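Local coordinates for protein glutathione S-transferase (Xanthomonas axonopodis pv. citri, PDB 6NV6) that binds glutathione and, as a theta-class glutathione S-transferase, probably conjugates it to electrophilic substrates, at residues P151-G156 against M160-L165; S167-W172 against A187-L192; R110-G115 against A130-Q135; L83-Q86 against E90-L93. One frame throughout, in Å; residues are numbered along the deposited sequence.

Contact 1 (P151-G156 against M160-L165)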
loop_
_atom_site.group_PDB
_atom_site.type_symbol
_atom_site.label_atom_id
_atom_site.label_comp_id
_atom_site.label_asym_id
_atom_site.label_seq_id
_atom_site.Cartn_x
_atom_site.Cartn_y
_atom_site.Cartn_z
ATOM N N PRO A 151 13.180 -9.785 -5.861
ATOM C CA PRO A 151 12.655 -9.808 -4.488
ATOM C C PRO A 151 11.742 -8.634 -4.153
ATOM O O PRO A 151 11.046 -8.693 -3.125
ATOM C CB PRO A 151 13.931 -9.797 -3.631
ATOM C CG PRO A 151 14.963 -9.147 -4.466
ATOM C CD PRO A 151 14.572 -9.305 -5.914
ATOM N N TYR A 152 11.714 -7.586 -4.982
ATOM C CA TYR A 152 10.844 -6.443 -4.751
ATOM C C TYR A 152 10.165 -6.019 -6.043
ATOM O O TYR A 152 10.690 -6.204 -7.148
ATOM C CB TYR A 152 11.605 -5.260 -4.154
ATOM C CG TYR A 152 12.125 -5.572 -2.773
ATOM C CD1 TYR A 152 11.305 -5.443 -1.662
ATOM C CD2 TYR A 152 13.436 -6.025 -2.583
ATOM C CE1 TYR A 152 11.769 -5.741 -0.402
ATOM C CE2 TYR A 152 13.909 -6.324 -1.328
ATOM C CZ TYR A 152 13.069 -6.183 -0.235
ATOM O OH TYR A 152 13.511 -6.480 1.038
ATOM N N LEU A 153 8.959 -5.479 -5.880
ATOM C CA LEU A 153 8.250 -4.884 -6.999
ATOM C C LEU A 153 9.097 -3.832 -7.692
ATOM O O LEU A 153 8.962 -3.631 -8.902
ATOM C CB LEU A 153 6.949 -4.263 -6.512
ATOM C CG LEU A 153 5.940 -5.267 -5.986
ATOM C CD1 LEU A 153 4.669 -4.513 -5.624
ATOM C CD2 LEU A 153 5.677 -6.361 -7.032
ATOM N N SER A 154 9.968 -3.153 -6.942
ATOM C CA SER A 154 10.876 -2.163 -7.505
ATOM C C SER A 154 12.108 -2.797 -8.136
ATOM O O SER A 154 12.912 -2.076 -8.746
ATOM C CB SER A 154 11.316 -1.159 -6.432
ATOM O OG SER A 154 10.209 -0.450 -5.917
ATOM N N GLY A 155 12.274 -4.119 -8.011
ATOM C CA GLY A 155 13.409 -4.787 -8.607
ATOM C C GLY A 155 14.349 -5.397 -7.584
ATOM O O GLY A 155 13.903 -6.039 -6.625
ATOM N N GLY A 156 15.653 -5.192 -7.768
ATOM C CA GLY A 156 16.613 -5.826 -6.880
ATOM C C GLY A 156 16.523 -5.326 -5.451
ATOM O O GLY A 156 16.696 -6.096 -4.502
ATOM N N MET A 160 10.088 2.934 -3.799
ATOM C CA MET A 160 8.720 3.448 -3.747
ATOM C C MET A 160 7.723 2.522 -4.428
ATOM O O MET A 160 6.544 2.489 -4.044
ATOM C CB MET A 160 8.680 4.821 -4.409
ATOM C CG MET A 160 9.268 4.804 -5.827
ATOM S SD MET A 160 8.971 6.322 -6.746
ATOM C CE MET A 160 9.068 7.445 -5.379
ATOM N N GLY A 161 8.175 1.784 -5.446
ATOM C CA GLY A 161 7.281 0.929 -6.200
ATOM C C GLY A 161 6.632 -0.156 -5.368
ATOM O O GLY A 161 5.537 -0.619 -5.696
ATOM N N ASP A 162 7.277 -0.571 -4.280
ATOM C CA ASP A 162 6.691 -1.588 -3.417
ATOM C C ASP A 162 5.631 -1.035 -2.469
ATOM O O ASP A 162 4.884 -1.815 -1.863
ATOM C CB ASP A 162 7.782 -2.266 -2.588
ATOM C CG ASP A 162 8.714 -3.105 -3.423
ATOM O OD1 ASP A 162 9.649 -2.537 -4.039
ATOM O OD2 ASP A 162 8.508 -4.338 -3.442
ATOM N N ILE A 163 5.544 0.281 -2.330
ATOM C CA ILE A 163 4.793 0.882 -1.237
ATOM C C ILE A 163 3.282 0.798 -1.453
ATOM O O ILE A 163 2.574 0.404 -0.518
ATOM C CB ILE A 163 5.272 2.321 -1.018
ATOM C CG1 ILE A 163 6.644 2.303 -0.352
ATOM C CG2 ILE A 163 4.275 3.118 -0.178
ATOM C CD1 ILE A 163 7.259 3.674 -0.192
ATOM N N PRO A 164 2.723 1.128 -2.629
ATOM C CA PRO A 164 1.252 1.048 -2.758
ATOM C C PRO A 164 0.694 -0.350 -2.537
ATOM O O PRO A 164 -0.193 -0.527 -1.682
ATOM C CB PRO A 164 0.999 1.556 -4.181
ATOM C CG PRO A 164 2.159 2.427 -4.469
ATOM C CD PRO A 164 3.327 1.789 -3.801
ATOM N N LEU A 165 1.191 -1.363 -3.263
ATOM C CA LEU A 165 0.712 -2.726 -3.014
ATOM C C LEU A 165 1.112 -3.227 -1.625
ATOM O O LEU A 165 0.356 -3.984 -1.000
ATOM C CB LEU A 165 1.231 -3.683 -4.083
ATOM C CG LEU A 165 0.644 -5.092 -4.020
ATOM C CD1 LEU A 165 -0.875 -5.071 -4.196
ATOM C CD2 LEU A 165 1.290 -5.989 -5.057
#
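Both carboxylate oxygens of D162 are gripped by the tight turn at 152-155, and OD1 takes two hydrogen bonds at once. One comes from the backbone N of S154, 3.0 Å from D162 OD1 and reaching it from above the carboxylate plane. The other is given by the S154 hydroxyl, with OG 2.9 Å from D162 OD1 on the anti side; the two donors of S154 approach from the same face of the group. The second oxygen serves the residue before: L153 N lies 2.7 Å from D162 OD2, on the syn side but well out of the carboxylate plane, with a bent N-H angle of 137°. OD2 also accepts a bond from W188 NE1 on helix 183-193, so the buried carboxylate is well supplied with donors. With CG anti to its own carbonyl carbon (chi1 -68°), D162 reaches across to the type I turn Y152-G155. The ring of Y152 stands almost perpendicular to the carboxylate and turns its edge to OD2; Y152 CB sits 3.3 Å from D162 OD2. Deeper in, the contact becomes apolar. L153 CD1 meets L165 CD2 at 3.7 Å, the two side chains crossing at about a right angle, and W97 and L147 also pack on L153. A buried aspartate tying down the loop that leads into helix 163-174 is consistent with the aspartate found at the head of this central helix in the all-helical C-terminal domain of glutathione transferases.

Contact 2 (S167-W172 against A187-L192)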
loop_
_atom_site.group_PDB
_atom_site.type_symbol
_atom_site.label_atom_id
_atom_site.label_comp_id
_atom_site.label_asym_id
_atom_site.label_seq_id
_atom_site.Cartn_x
_atom_site.Cartn_y
_atom_site.Cartn_z
ATOM N N SER A 167 1.132 -1.602 1.106
ATOM C CA SER A 167 0.192 -1.118 2.109
ATOM C C SER A 167 -1.136 -1.861 2.048
ATOM O O SER A 167 -1.825 -1.974 3.070
ATOM C CB SER A 167 -0.021 0.389 1.953
ATOM O OG SER A 167 1.199 1.076 1.727
ATOM N N PHE A 168 -1.517 -2.367 0.872
ATOM C CA PHE A 168 -2.706 -3.213 0.794
ATOM C C PHE A 168 -2.428 -4.609 1.324
ATOM O O PHE A 168 -3.278 -5.195 2.009
ATOM C CB PHE A 168 -3.206 -3.318 -0.647
ATOM C CG PHE A 168 -3.996 -2.129 -1.114
ATOM C CD1 PHE A 168 -5.352 -2.043 -0.875
ATOM C CD2 PHE A 168 -3.381 -1.103 -1.814
ATOM C CE1 PHE A 168 -6.080 -0.948 -1.319
ATOM C CE2 PHE A 168 -4.104 -0.006 -2.255
ATOM C CZ PHE A 168 -5.462 0.068 -2.002
ATOM N N ILE A 169 -1.236 -5.147 1.035
ATOM C CA ILE A 169 -0.984 -6.563 1.284
ATOM C C ILE A 169 -0.944 -6.873 2.772
ATOM O O ILE A 169 -1.062 -8.045 3.163
ATOM C CB ILE A 169 0.310 -7.018 0.588
ATOM C CG1 ILE A 169 0.104 -8.403 -0.015
ATOM C CG2 ILE A 169 1.481 -7.010 1.550
ATOM C CD1 ILE A 169 -0.813 -8.389 -1.216
ATOM N N TYR A 170 -0.795 -5.848 3.614
ATOM C CA TYR A 170 -1.036 -6.034 5.038
ATOM C C TYR A 170 -2.480 -6.469 5.287
ATOM O O TYR A 170 -2.736 -7.454 5.989
ATOM C CB TYR A 170 -0.714 -4.743 5.793
ATOM C CG TYR A 170 -1.120 -4.791 7.248
ATOM C CD1 TYR A 170 -0.517 -5.687 8.124
ATOM C CD2 TYR A 170 -2.111 -3.948 7.748
ATOM C CE1 TYR A 170 -0.875 -5.738 9.443
ATOM C CE2 TYR A 170 -2.478 -3.995 9.075
ATOM C CZ TYR A 170 -1.851 -4.891 9.915
ATOM O OH TYR A 170 -2.205 -4.940 11.239
ATOM N N ALA A 171 -3.439 -5.751 4.701
ATOM C CA ALA A 171 -4.834 -6.150 4.842
ATOM C C ALA A 171 -5.060 -7.550 4.289
ATOM O O ALA A 171 -5.721 -8.379 4.925
ATOM C CB ALA A 171 -5.744 -5.137 4.145
ATOM N N TRP A 172 -4.499 -7.837 3.113
ATOM C CA TRP A 172 -4.669 -9.149 2.500
ATOM C C TRP A 172 -4.284 -10.284 3.446
ATOM O O TRP A 172 -5.014 -11.268 3.574
ATOM C CB TRP A 172 -3.842 -9.229 1.220
ATOM C CG TRP A 172 -3.813 -10.589 0.577
ATOM C CD1 TRP A 172 -2.767 -11.486 0.573
ATOM C CD2 TRP A 172 -4.868 -11.210 -0.167
ATOM N NE1 TRP A 172 -3.116 -12.618 -0.126
ATOM C CE2 TRP A 172 -4.397 -12.474 -0.592
ATOM C CE3 TRP A 172 -6.162 -10.821 -0.522
ATOM C CZ2 TRP A 172 -5.176 -13.341 -1.352
ATOM C CZ3 TRP A 172 -6.932 -11.691 -1.271
ATOM C CH2 TRP A 172 -6.437 -12.932 -1.678
ATOM N N ALA A 187 6.737 -14.166 1.045
ATOM C CA ALA A 187 8.101 -13.892 1.491
ATOM C C ALA A 187 8.434 -12.412 1.357
ATOM O O ALA A 187 9.209 -11.869 2.159
ATOM C CB ALA A 187 9.094 -14.743 0.699
ATOM N N TRP A 188 7.867 -11.754 0.341
ATOM C CA TRP A 188 8.004 -10.311 0.195
ATOM C C TRP A 188 7.344 -9.587 1.360
ATOM O O TRP A 188 7.926 -8.662 1.939
ATOM C CB TRP A 188 7.398 -9.898 -1.145
ATOM C CG TRP A 188 7.120 -8.427 -1.402
ATOM C CD1 TRP A 188 8.045 -7.442 -1.646
ATOM C CD2 TRP A 188 5.831 -7.805 -1.546
ATOM N NE1 TRP A 188 7.414 -6.253 -1.902
ATOM C CE2 TRP A 188 6.057 -6.443 -1.854
ATOM C CE3 TRP A 188 4.512 -8.264 -1.442
ATOM C CZ2 TRP A 188 5.007 -5.526 -2.046
ATOM C CZ3 TRP A 188 3.468 -7.351 -1.641
ATOM C CH2 TRP A 188 3.726 -5.998 -1.936
ATOM N N TYR A 189 6.140 -10.018 1.733
ATOM C CA TYR A 189 5.479 -9.447 2.895
ATOM C C TYR A 189 6.286 -9.691 4.161
ATOM O O TYR A 189 6.321 -8.833 5.050
ATOM C CB TYR A 189 4.078 -10.035 3.027
ATOM C CG TYR A 189 3.333 -9.584 4.262
ATOM C CD1 TYR A 189 3.236 -8.236 4.580
ATOM C CD2 TYR A 189 2.723 -10.504 5.100
ATOM C CE1 TYR A 189 2.560 -7.821 5.696
ATOM C CE2 TYR A 189 2.045 -10.098 6.223
ATOM C CZ TYR A 189 1.967 -8.759 6.516
ATOM O OH TYR A 189 1.298 -8.358 7.644
ATOM N N ALA A 190 6.942 -10.853 4.259
ATOM C CA ALA A 190 7.793 -11.125 5.413
ATOM C C ALA A 190 8.970 -10.160 5.474
ATOM O O ALA A 190 9.389 -9.765 6.565
ATOM C CB ALA A 190 8.285 -12.573 5.379
ATOM N N ARG A 191 9.500 -9.752 4.323
ATOM C CA ARG A 191 10.629 -8.832 4.329
ATOM C C ARG A 191 10.173 -7.399 4.549
ATOM O O ARG A 191 10.923 -6.580 5.101
ATOM C CB ARG A 191 11.403 -8.943 3.020
ATOM C CG ARG A 191 12.125 -10.266 2.854
ATOM C CD ARG A 191 12.998 -10.261 1.598
ATOM N NE ARG A 191 12.218 -10.092 0.366
ATOM C CZ ARG A 191 11.684 -11.087 -0.346
ATOM N NH1 ARG A 191 10.889 -10.817 -1.376
ATOM N NH2 ARG A 191 11.877 -12.354 0.003
ATOM N N LEU A 192 8.956 -7.076 4.114
ATOM C CA LEU A 192 8.390 -5.777 4.449
ATOM C C LEU A 192 8.227 -5.642 5.955
ATOM O O LEU A 192 8.545 -4.596 6.533
ATOM C CB LEU A 192 7.043 -5.584 3.746
ATOM C CG LEU A 192 7.090 -5.447 2.218
ATOM C CD1 LEU A 192 5.689 -5.362 1.635
ATOM C CD2 LEU A 192 7.929 -4.259 1.787
#
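I169 meets W188 and Y189 through plain apolar contact, and its CG2 methyl does most of the work. That methyl lies 3.7 Å from Y189 CD1, while the isoleucine and the tyrosine run alongside one another, pointing opposite ways. It also approaches the indole of W188, with I169 CG2 3.8 Å from W188 CZ3. With CG anti to the backbone N (chi1 166°), W188 extends its six-membered ring to the isoleucine. L192, one turn further on, lays CD1 over a face of the same indole, 3.6 Å above its plane and toward the rim of the ring. Here helix 163-174, the core helix of the C-terminal domain, is crossed by helix 183-193: the short axes pass 10.7 Å apart, at 111° between their directions, so the touching residues come from a limited patch of each helix. The side chain of Y198, on helix 196-201, touches I169, Y170 and Y189 and extends this patch.

Contacts between aromatic and polar groups make up the rest, and no hydrogen bond joins the segments. The hydroxyl of Y189 comes in at the edge of the Y170 ring, in its plane, with OH 3.3 Å from Y170 CD1. This oxygen has its polar partner nearby in E174, to which it is hydrogen-bonded. The carbonyl O of I169 lies over one face of the Y189 ring. Y170 sends its own hydroxyl elsewhere, to the backbone O of T204 near the C-terminus.

Contact 3 (R110-G115 against A130-Q135)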
loop_
_atom_site.group_PDB
_atom_site.type_symbol
_atom_site.label_atom_id
_atom_site.label_comp_id
_atom_site.label_asym_id
_atom_site.label_seq_id
_atom_site.Cartn_x
_atom_site.Cartn_y
_atom_site.Cartn_z
ATOM N N ARG A 110 -10.843 -3.598 -2.182
ATOM C CA ARG A 110 -11.634 -2.797 -1.257
ATOM C C ARG A 110 -13.035 -3.374 -1.123
ATOM O O ARG A 110 -13.638 -3.312 -0.043
ATOM C CB ARG A 110 -11.683 -1.338 -1.713
ATOM N N ASP A 111 -13.543 -3.984 -2.197
ATOM C CA ASP A 111 -14.844 -4.640 -2.145
ATOM C C ASP A 111 -14.790 -5.883 -1.270
ATOM O O ASP A 111 -15.635 -6.068 -0.383
ATOM C CB ASP A 111 -15.301 -4.991 -3.559
ATOM C CG ASP A 111 -16.787 -4.827 -3.746
ATOM O OD1 ASP A 111 -17.302 -3.731 -3.429
ATOM O OD2 ASP A 111 -17.431 -5.792 -4.223
ATOM N N LEU A 112 -13.798 -6.750 -1.507
ATOM C CA LEU A 112 -13.592 -7.902 -0.637
ATOM C C LEU A 112 -13.476 -7.459 0.809
ATOM O O LEU A 112 -14.155 -7.984 1.694
ATOM C CB LEU A 112 -12.335 -8.673 -1.048
ATOM C CG LEU A 112 -12.023 -9.842 -0.105
ATOM C CD1 LEU A 112 -13.074 -10.932 -0.229
ATOM C CD2 LEU A 112 -10.642 -10.397 -0.357
ATOM N N PHE A 113 -12.630 -6.467 1.059
ATOM C CA PHE A 113 -12.382 -6.062 2.433
ATOM C C PHE A 113 -13.627 -5.485 3.094
ATOM O O PHE A 113 -13.802 -5.639 4.307
ATOM C CB PHE A 113 -11.239 -5.054 2.486
ATOM C CG PHE A 113 -10.886 -4.633 3.870
ATOM C CD1 PHE A 113 -11.523 -3.549 4.464
ATOM C CD2 PHE A 113 -9.955 -5.347 4.608
ATOM C CE1 PHE A 113 -11.221 -3.162 5.769
ATOM C CE2 PHE A 113 -9.634 -4.962 5.924
ATOM C CZ PHE A 113 -10.272 -3.868 6.499
ATOM N N TRP A 114 -14.498 -4.818 2.337
ATOM C CA TRP A 114 -15.685 -4.244 2.962
ATOM C C TRP A 114 -16.640 -5.340 3.416
ATOM O O TRP A 114 -17.063 -5.368 4.578
ATOM C CB TRP A 114 -16.375 -3.261 2.012
ATOM C CG TRP A 114 -16.066 -1.817 2.366
ATOM C CD1 TRP A 114 -15.040 -1.049 1.870
ATOM C CD2 TRP A 114 -16.768 -0.984 3.309
ATOM N NE1 TRP A 114 -15.067 0.208 2.441
ATOM C CE2 TRP A 114 -16.115 0.275 3.324
ATOM C CE3 TRP A 114 -17.888 -1.174 4.133
ATOM C CZ2 TRP A 114 -16.549 1.335 4.134
ATOM C CZ3 TRP A 114 -18.313 -0.115 4.942
ATOM C CH2 TRP A 114 -17.646 1.119 4.932
ATOM N N GLY A 115 -16.971 -6.264 2.517
ATOM C CA GLY A 115 -17.847 -7.369 2.846
ATOM C C GLY A 115 -17.461 -8.222 4.046
ATOM O O GLY A 115 -18.308 -8.920 4.605
ATOM N N ALA A 130 -17.216 -13.734 -2.409
ATOM C CA ALA A 130 -16.631 -14.918 -3.020
ATOM C C ALA A 130 -15.949 -14.606 -4.346
ATOM O O ALA A 130 -14.878 -15.150 -4.640
ATOM C CB ALA A 130 -17.711 -15.979 -3.231
ATOM N N ALA A 131 -16.562 -13.735 -5.153
ATOM C CA ALA A 131 -15.978 -13.385 -6.441
ATOM C C ALA A 131 -14.839 -12.392 -6.269
ATOM O O ALA A 131 -13.806 -12.498 -6.941
ATOM C CB ALA A 131 -17.048 -12.823 -7.376
ATOM N N ALA A 132 -15.006 -11.427 -5.365
ATOM C CA ALA A 132 -13.898 -10.545 -5.021
ATOM C C ALA A 132 -12.708 -11.348 -4.513
ATOM O O ALA A 132 -11.579 -11.178 -4.996
ATOM C CB ALA A 132 -14.347 -9.515 -3.985
ATOM N N LEU A 133 -12.947 -12.245 -3.548
ATOM C CA LEU A 133 -11.856 -13.042 -2.998
ATOM C C LEU A 133 -11.156 -13.843 -4.082
ATOM O O LEU A 133 -9.922 -13.934 -4.099
ATOM C CB LEU A 133 -12.371 -13.983 -1.911
ATOM C CG LEU A 133 -11.282 -14.910 -1.359
ATOM C CD1 LEU A 133 -10.170 -14.088 -0.750
ATOM C CD2 LEU A 133 -11.810 -15.901 -0.336
ATOM N N THR A 134 -11.924 -14.421 -5.004
ATOM C CA THR A 134 -11.310 -15.248 -6.032
ATOM C C THR A 134 -10.515 -14.397 -7.015
ATOM O O THR A 134 -9.439 -14.802 -7.467
ATOM C CB THR A 134 -12.389 -16.061 -6.755
ATOM O OG1 THR A 134 -12.920 -17.053 -5.865
ATOM C CG2 THR A 134 -11.814 -16.736 -8.002
ATOM N N GLN A 135 -11.017 -13.212 -7.350
ATOM C CA GLN A 135 -10.311 -12.379 -8.316
ATOM C C GLN A 135 -9.136 -11.649 -7.679
ATOM O O GLN A 135 -8.067 -11.528 -8.290
ATOM C CB GLN A 135 -11.268 -11.383 -8.960
ATOM C CG GLN A 135 -10.684 -10.779 -10.207
ATOM C CD GLN A 135 -11.448 -9.578 -10.670
ATOM O OE1 GLN A 135 -10.880 -8.670 -11.281
ATOM N NE2 GLN A 135 -12.750 -9.552 -10.384
#
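L112 and A132 mark where the long helix 88-118 and the next one, helix 126-146, lie against each other as an antiparallel helical hairpin of the C-terminal domain. The backbones come close here, with the CA atoms of L112 and A132 only 5.1 Å apart, and a small residue on one side suits that approach. L112 CB rests against A132 CB at 3.7 Å. Beyond this point the leucine spreads its two methyls over the neighbouring residue of the second helix. With CG anti to its backbone N (chi1 176°), L112 carries both branches to L133: CD1 lies against the base of that side chain, 3.6 Å from L133 CB, while CD2 meets its tip. The indole of W172, from helix 163-174, packs on both L112 and L133, so the hairpin leans on the core helix at this level; M175, in the loop that follows that helix, also touches L112. No hydrogen bond passes between the two segments; D111 forms a long, weak ion pair with R128, just before the second segment. The last touch is between the two branch ends, L112 CD2 standing 3.7 Å from L133 CD1.

Contact 4 (L83-Q86 against E90-L93)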
loop_
_atom_site.group_PDB
_atom_site.type_symbol
_atom_site.label_atom_id
_atom_site.label_comp_id
_atom_site.label_asym_id
_atom_site.label_seq_id
_atom_site.Cartn_x
_atom_site.Cartn_y
_atom_site.Cartn_z
ATOM N N LEU A 83 14.747 5.816 -2.121
ATOM C CA LEU A 83 13.505 5.180 -2.530
ATOM C C LEU A 83 13.072 5.537 -3.940
ATOM O O LEU A 83 12.115 4.935 -4.446
ATOM C CB LEU A 83 12.384 5.554 -1.566
ATOM C CG LEU A 83 12.516 4.869 -0.214
ATOM C CD1 LEU A 83 11.170 4.805 0.473
ATOM C CD2 LEU A 83 13.130 3.476 -0.382
ATOM N N TYR A 84 13.737 6.500 -4.575
ATOM C CA TYR A 84 13.368 6.983 -5.901
ATOM C C TYR A 84 14.501 6.653 -6.860
ATOM O O TYR A 84 15.483 7.403 -6.937
ATOM C CB TYR A 84 13.091 8.490 -5.859
ATOM C CG TYR A 84 12.742 9.146 -7.179
ATOM C CD1 TYR A 84 13.737 9.542 -8.063
ATOM C CD2 TYR A 84 11.417 9.376 -7.539
ATOM C CE1 TYR A 84 13.429 10.138 -9.270
ATOM C CE2 TYR A 84 11.093 9.986 -8.747
ATOM C CZ TYR A 84 12.109 10.364 -9.607
ATOM O OH TYR A 84 11.831 10.966 -10.813
ATOM N N PRO A 85 14.437 5.527 -7.577
ATOM C CA PRO A 85 15.489 5.204 -8.553
ATOM C C PRO A 85 15.646 6.308 -9.589
ATOM O O PRO A 85 14.667 6.775 -10.182
ATOM C CB PRO A 85 15.003 3.893 -9.184
ATOM C CG PRO A 85 14.033 3.324 -8.220
ATOM C CD PRO A 85 13.387 4.498 -7.536
ATOM N N GLN A 86 16.896 6.736 -9.806
ATOM C CA GLN A 86 17.131 7.892 -10.663
ATOM C C GLN A 86 17.106 7.539 -12.149
ATOM O O GLN A 86 16.694 8.369 -12.963
ATOM C CB GLN A 86 18.447 8.564 -10.272
ATOM C CG GLN A 86 18.300 9.556 -9.100
ATOM C CD GLN A 86 17.716 10.925 -9.501
ATOM O OE1 GLN A 86 17.097 11.082 -10.564
ATOM N NE2 GLN A 86 17.913 11.917 -8.637
ATOM N N GLU A 90 14.889 1.900 -14.462
ATOM C CA GLU A 90 14.735 1.120 -13.239
ATOM C C GLU A 90 13.538 1.586 -12.424
ATOM O O GLU A 90 12.843 0.765 -11.820
ATOM C CB GLU A 90 16.014 1.173 -12.403
ATOM C CG GLU A 90 17.149 0.356 -13.001
ATOM C CD GLU A 90 18.527 0.811 -12.539
ATOM O OE1 GLU A 90 18.609 1.594 -11.563
ATOM O OE2 GLU A 90 19.528 0.386 -13.165
ATOM N N ARG A 91 13.287 2.894 -12.395
ATOM C CA ARG A 91 12.075 3.407 -11.761
ATOM C C ARG A 91 10.823 2.778 -12.365
ATOM O O ARG A 91 9.856 2.474 -11.647
ATOM C CB ARG A 91 12.031 4.924 -11.907
ATOM C CG ARG A 91 11.263 5.643 -10.838
ATOM C CD ARG A 91 11.154 7.103 -11.206
ATOM N NE ARG A 91 12.463 7.658 -11.513
ATOM C CZ ARG A 91 12.720 8.421 -12.566
ATOM N NH1 ARG A 91 11.760 8.728 -13.417
ATOM N NH2 ARG A 91 13.945 8.878 -12.764
ATOM N N ALA A 92 10.826 2.578 -13.686
ATOM C CA ALA A 92 9.647 2.072 -14.372
ATOM C C ALA A 92 9.267 0.686 -13.879
ATOM O O ALA A 92 8.096 0.296 -13.972
ATOM C CB ALA A 92 9.889 2.059 -15.885
ATOM N N LEU A 93 10.232 -0.070 -13.349
ATOM C CA LEU A 93 9.919 -1.400 -12.834
ATOM C C LEU A 93 8.898 -1.332 -11.708
ATOM O O LEU A 93 7.883 -2.034 -11.736
ATOM C CB LEU A 93 11.185 -2.104 -12.354
ATOM C CG LEU A 93 12.251 -2.361 -13.407
ATOM C CD1 LEU A 93 13.581 -2.624 -12.723
ATOM C CD2 LEU A 93 11.849 -3.531 -14.310
#
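Hydrogen bonds from R91 to the backbone of the preceding loop carry this contact. NE of R91 lies 2.7 Å from P85 O; the N-H...O angle is 163° and the donor lies almost in line with the carbonyl bond, while the oxygen sits close to the guanidinium plane. NH2 adds two weak bonds: one to Q86 O, 2.8 Å from R91 NH2 but poorly aligned, and a longer one to P85 O. The bend at chi3 (-52°) turns the guanidinium back toward the loop.

Face contacts with Y84 come next. The planes of the guanidinium and the phenol ring are 16° apart, and the two groups overlap only in part. The Y84 hydroxyl sits over the centre of the guanidinium, with OH 3.2 Å from R91 CZ, while NE lies over the ring face. A CH-pi contact continues the overlap, R91 CD standing 4.1 Å from the Y84 ring centroid.

Apolar contact is lighter. P85 presses its CB toward the backbone at the start of helix 88-118, 3.8 Å from R91 N. On the inner side, M160 and A77 pack on Y84.

Carbonyls at its edge and the Y84 hydroxyl over one face would limit how far the guanidinium can tilt or turn. The two carbonyl dipoles would partly offset its positive charge. Through R91 the loop is tied to the first turn of helix 88-118 at this partly exposed surface.

In the fold
Along the chain the order is contact 4, contact 3, contact 1, contact 2, each closing before the next opens. Contacts 1 and 4 are neighbours, centres about 9 Å apart, joined by a probable hydrogen bond from M160 N to L83 O. Contact 2 lies about 11 Å from contact 1 between centres and shares helix 163-174 with it. Contact 3 touches contact 2 through W172, yet is about 31 Å from contact 4 between centres, at the far part of helix 88-118 on the other side of the chain's centre. Together they run across the C-terminal helical domain, from the loop before helix 88-118 to the hairpin of helices 88-118 and 126-146, with helix 163-174 between.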